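Local coordinates for histidinol-phosphatase (Listeria monocytogenes serotype 4b str. H7858, PDB 6NLR), which probably hydrolyses histidinol phosphate to histidinol and phosphate in histidine biosynthesis, using a trinuclear metal centre of the PHP family, at residues E34-H40 against L87-E93. Residues are numbered along the deposited sequence; the frame is centred on the assembly and turned at random.
Sequences EYSIVEH and LIHIGFE. With MN (manganese (II) ion), chain D; MN (manganese (II) ion), chain E; CO (cobalt (II) ion), chain F.
Two neighbouring parallel strands of the PHP barrel, 34-40 and 87-93, carry metal ligands at their C-terminal ends, the usual active-site position in a TIM-barrel-like fold. E93, extended with CG anti to its backbone nitrogen (chi1 -171°), suits a bridging place with its two oxygens: OE1 binds cobalt at 2.2 Å and OE2 a manganese at 2.1 Å, and a water also joins these metals. H6, H8 and D258 also bind the cobalt, H123 and H181 that manganese; S121 OG is hydrogen-bonded to E93 OE2. H40 lies alongside, its ring 27° from the carboxylate plane, and suits its place by using both nitrogens. NE2 binds the other manganese, shared with H14 and H260, while ND1 donates to a water that donates to the backbone carbonyl oxygen of E93; together they hold the ring's rotation.

Backbone bonds join the strands, such as G91 N to I37 O at 2.8 Å. At the far end H89 NE2, a ring donor matched to a carboxylate, meets the anti lone pair of E34 OE2 at 2.6 Å, nearly straight (162°).

On the face carrying Y35, I37, I90 and F92, branched I37 and I88 interlock (CD1 to CG2, 3.7 Å), and buried E39 bonds H40 N and T9 OG1. There Y35 and I37 pack against helix 20-29, I90 and F92 against helix 68-81; strands 3-7 and 117-127 flank the pair.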
ATOM      1  N   GLU A  34      16.152   5.413   8.529  1.00 28.93           N
ATOM      2  CA  GLU A  34      15.925   4.713   7.243  1.00 27.96           C
ATOM      3  C   GLU A  34      14.534   5.060   6.721  1.00 26.83           C
ATOM      4  O   GLU A  34      13.584   5.106   7.521  1.00 26.77           O
ATOM      5  CB  GLU A  34      16.112   3.222   7.443  1.00 28.92           C
ATOM      6  CG  GLU A  34      16.234   2.468   6.157  1.00 33.00           C
ATOM      7  CD  GLU A  34      16.686   1.029   6.336  1.00 35.13           C
ATOM      8  OE1 GLU A  34      16.869   0.632   7.472  1.00 33.06           O
ATOM      9  OE2 GLU A  34      16.830   0.321   5.328  1.00 41.78           O
ATOM     10  N   TYR A  35      14.429   5.329   5.425  1.00 26.44           N
ATOM     11  CA  TYR A  35      13.267   6.020   4.824  1.00 25.88           C
ATOM     12  C   TYR A  35      13.131   5.575   3.370  1.00 26.71           C
ATOM     13  O   TYR A  35      14.091   5.779   2.603  1.00 29.25           O
ATOM     14  CB  TYR A  35      13.486   7.518   5.012  1.00 25.43           C
ATOM     15  CG  TYR A  35      12.360   8.422   4.588  1.00 25.61           C
ATOM     16  CD1 TYR A  35      12.213   8.779   3.257  1.00 25.76           C
ATOM     17  CD2 TYR A  35      11.496   8.982   5.510  1.00 26.93           C
ATOM     18  CE1 TYR A  35      11.235   9.662   2.849  1.00 26.59           C
ATOM     19  CE2 TYR A  35      10.493   9.849   5.114  1.00 28.45           C
ATOM     20  CZ  TYR A  35      10.369  10.203   3.781  1.00 27.10           C
ATOM     21  OH  TYR A  35       9.416  11.086   3.363  1.00 27.14           O
ATOM     22  N   SER A  36      11.986   4.994   3.008  1.00 23.82           N
ATOM     23  CA  SER A  36      11.694   4.523   1.635  1.00 24.09           C
ATOM     24  C   SER A  36      10.682   5.458   0.967  1.00 24.70           C
ATOM     25  O   SER A  36       9.578   5.692   1.502  1.00 22.31           O
ATOM     26  CB  SER A  36      11.242   3.078   1.621  1.00 25.53           C
ATOM     27  OG  SER A  36      12.312   2.211   1.967  1.00 25.97           O
ATOM     28  N   ILE A  37      11.083   5.977  -0.187  1.00 23.31           N
ATOM     29  CA  ILE A  37      10.215   6.698  -1.133  1.00 25.19           C
ATOM     30  C   ILE A  37       9.686   5.653  -2.105  1.00 26.66           C
ATOM     31  O   ILE A  37      10.487   5.147  -2.924  1.00 25.74           O
ATOM     32  CB  ILE A  37      10.988   7.808  -1.843  1.00 26.24           C
ATOM     33  CG1 ILE A  37      11.603   8.783  -0.837  1.00 27.91           C
ATOM     34  CG2 ILE A  37      10.072   8.503  -2.841  1.00 27.82           C
ATOM     35  CD1 ILE A  37      12.676   9.653  -1.431  1.00 31.08           C
ATOM     36  N   VAL A  38       8.400   5.334  -1.986  1.00 22.75           N
ATOM     37  CA  VAL A  38       7.751   4.298  -2.811  1.00 25.22           C
ATOM     38  C   VAL A  38       6.517   4.930  -3.454  1.00 24.05           C
ATOM     39  O   VAL A  38       5.369   4.647  -3.044  1.00 24.20           O
ATOM     40  CB  VAL A  38       7.480   3.018  -1.993  1.00 25.26           C
ATOM     41  CG1 VAL A  38       8.778   2.250  -1.785  1.00 26.11           C
ATOM     42  CG2 VAL A  38       6.826   3.307  -0.652  1.00 26.29           C
ATOM     43  N   GLU A  39       6.765   5.781  -4.435  1.00 24.18           N
ATOM     44  CA  GLU A  39       5.697   6.526  -5.126  1.00 23.49           C
ATOM     45  C   GLU A  39       4.837   5.539  -5.927  1.00 25.66           C
ATOM     46  O   GLU A  39       5.359   4.484  -6.379  1.00 21.57           O
ATOM     47  CB  GLU A  39       6.302   7.611  -6.007  1.00 25.65           C
ATOM     48  CG  GLU A  39       5.263   8.588  -6.479  1.00 27.30           C
ATOM     49  CD  GLU A  39       4.406   9.115  -5.331  1.00 24.89           C
ATOM     50  OE1 GLU A  39       4.842  10.063  -4.674  1.00 25.32           O
ATOM     51  OE2 GLU A  39       3.322   8.535  -5.109  1.00 25.98           O
ATOM     52  N   HIS A  40       3.557   5.862  -6.119  1.00 22.82           N
ATOM     53  CA  HIS A  40       2.657   5.045  -6.969  1.00 25.68           C
ATOM     54  C   HIS A  40       3.231   4.878  -8.375  1.00 26.95           C
ATOM     55  O   HIS A  40       3.514   5.904  -9.033  1.00 26.78           O
ATOM     56  CB  HIS A  40       1.292   5.696  -7.059  1.00 28.88           C
ATOM     57  CG  HIS A  40       0.633   5.763  -5.739  1.00 27.61           C
ATOM     58  ND1 HIS A  40       0.109   4.638  -5.143  1.00 32.07           N
ATOM     59  CD2 HIS A  40       0.408   6.804  -4.915  1.00 28.92           C
ATOM     60  CE1 HIS A  40      -0.433   4.983  -3.986  1.00 28.30           C
ATOM     61  NE2 HIS A  40      -0.255   6.306  -3.827  1.00 29.91           N
ATOM     62  N   LEU A  87      19.375   6.936   5.679  1.00 30.94           N
ATOM     63  CA  LEU A  87      19.470   6.006   4.536  1.00 31.23           C
ATOM     64  C   LEU A  87      18.139   6.039   3.776  1.00 29.08           C
ATOM     65  O   LEU A  87      17.118   5.574   4.327  1.00 27.41           O
ATOM     66  CB  LEU A  87      19.825   4.606   5.034  1.00 32.71           C
ATOM     67  CG  LEU A  87      19.896   3.539   3.938  1.00 33.50           C
ATOM     68  CD1 LEU A  87      20.882   3.968   2.850  1.00 35.04           C
ATOM     69  CD2 LEU A  87      20.277   2.183   4.540  1.00 33.71           C
ATOM     70  N   ILE A  88      18.152   6.573   2.558  1.00 27.96           N
ATOM     71  CA  ILE A  88      16.935   6.701   1.707  1.00 28.60           C
ATOM     72  C   ILE A  88      16.942   5.604   0.646  1.00 27.74           C
ATOM     73  O   ILE A  88      17.943   5.462  -0.047  1.00 30.19           O
ATOM     74  CB  ILE A  88      16.833   8.120   1.129  1.00 28.86           C
ATOM     75  CG1 ILE A  88      16.623   9.113   2.281  1.00 29.65           C
ATOM     76  CG2 ILE A  88      15.739   8.195   0.076  1.00 27.33           C
ATOM     77  CD1 ILE A  88      16.618  10.557   1.891  1.00 32.17           C
ATOM     78  N   HIS A  89      15.857   4.850   0.562  1.00 26.94           N
ATOM     79  CA  HIS A  89      15.615   3.871  -0.522  1.00 26.02           C
ATOM     80  C   HIS A  89      14.611   4.494  -1.496  1.00 27.10           C
ATOM     81  O   HIS A  89      13.783   5.326  -1.067  1.00 27.90           O
ATOM     82  CB  HIS A  89      15.139   2.523   0.025  1.00 25.99           C
ATOM     83  CG  HIS A  89      16.034   1.909   1.046  1.00 27.93           C
ATOM     84  ND1 HIS A  89      17.302   1.499   0.757  1.00 31.18           N
ATOM     85  CD2 HIS A  89      15.827   1.621   2.361  1.00 30.82           C
ATOM     86  CE1 HIS A  89      17.859   0.979   1.844  1.00 33.39           C
ATOM     87  NE2 HIS A  89      16.961   1.050   2.853  1.00 31.19           N
ATOM     88  N   ILE A  90      14.721   4.132  -2.768  1.00 26.98           N
ATOM     89  CA  ILE A  90      13.851   4.642  -3.852  1.00 27.01           C
ATOM     90  C   ILE A  90      13.198   3.447  -4.530  1.00 25.67           C
ATOM     91  O   ILE A  90      13.882   2.520  -4.927  1.00 27.13           O
ATOM     92  CB  ILE A  90      14.659   5.492  -4.840  1.00 28.67           C
ATOM     93  CG1 ILE A  90      15.428   6.603  -4.117  1.00 30.80           C
ATOM     94  CG2 ILE A  90      13.732   6.032  -5.916  1.00 28.74           C
ATOM     95  CD1 ILE A  90      16.405   7.351  -4.986  1.00 31.34           C
ATOM     96  N   GLY A  91      11.891   3.495  -4.686  1.00 25.99           N
ATOM     97  CA  GLY A  91      11.163   2.478  -5.455  1.00 22.73           C
ATOM     98  C   GLY A  91       9.744   2.912  -5.689  1.00 22.66           C
ATOM     99  O   GLY A  91       9.486   4.134  -5.792  1.00 24.54           O
ATOM    100  N   PHE A  92       8.855   1.943  -5.815  1.00 22.36           N
ATOM    101  CA  PHE A  92       7.432   2.191  -6.110  1.00 21.60           C
ATOM    102  C   PHE A  92       6.548   1.432  -5.141  1.00 20.15           C
ATOM    103  O   PHE A  92       6.920   0.321  -4.680  1.00 19.83           O
ATOM    104  CB  PHE A  92       7.116   1.731  -7.535  1.00 24.15           C
ATOM    105  CG  PHE A  92       7.894   2.476  -8.582  1.00 25.22           C
ATOM    106  CD1 PHE A  92       7.549   3.778  -8.927  1.00 26.68           C
ATOM    107  CD2 PHE A  92       8.993   1.888  -9.186  1.00 28.12           C
ATOM    108  CE1 PHE A  92       8.280   4.481  -9.874  1.00 29.33           C
ATOM    109  CE2 PHE A  92       9.697   2.579 -10.162  1.00 29.31           C
ATOM    110  CZ  PHE A  92       9.337   3.866 -10.502  1.00 29.99           C
ATOM    111  N   GLU A  93       5.385   2.019  -4.879  1.00 20.66           N
ATOM    112  CA  GLU A  93       4.175   1.282  -4.486  1.00 19.71           C
ATOM    113  C   GLU A  93       3.559   0.811  -5.801  1.00 21.05           C
ATOM    114  O   GLU A  93       2.989   1.647  -6.551  1.00 20.94           O
ATOM    115  CB  GLU A  93       3.208   2.119  -3.663  1.00 19.72           C
ATOM    116  CG  GLU A  93       2.093   1.257  -3.088  1.00 20.69           C
ATOM    117  CD  GLU A  93       1.070   1.995  -2.251  1.00 20.49           C
ATOM    118  OE1 GLU A  93       1.210   3.227  -2.126  1.00 19.24           O
ATOM    119  OE2 GLU A  93       0.147   1.327  -1.723  1.00 21.65           O
TER
HETATM  120 MN    MN D 301      -1.268   7.571  -2.432  0.83 27.66          MN
HETATM  121 MN    MN E 302      -1.719   1.987  -1.086  0.78 16.40          MN
HETATM  122 CO    CO F 303       0.896   4.291  -0.267  1.00 22.38          CO
HETATM  123  O   HOH W   1       0.304   2.005  -6.001  1.00 26.76           O
HETATM  124  O   HOH W   2      -3.750   2.551  -0.110  1.00 42.97           O
HETATM  125  O   HOH W   3      -0.781   2.915   0.138  1.00 18.48           O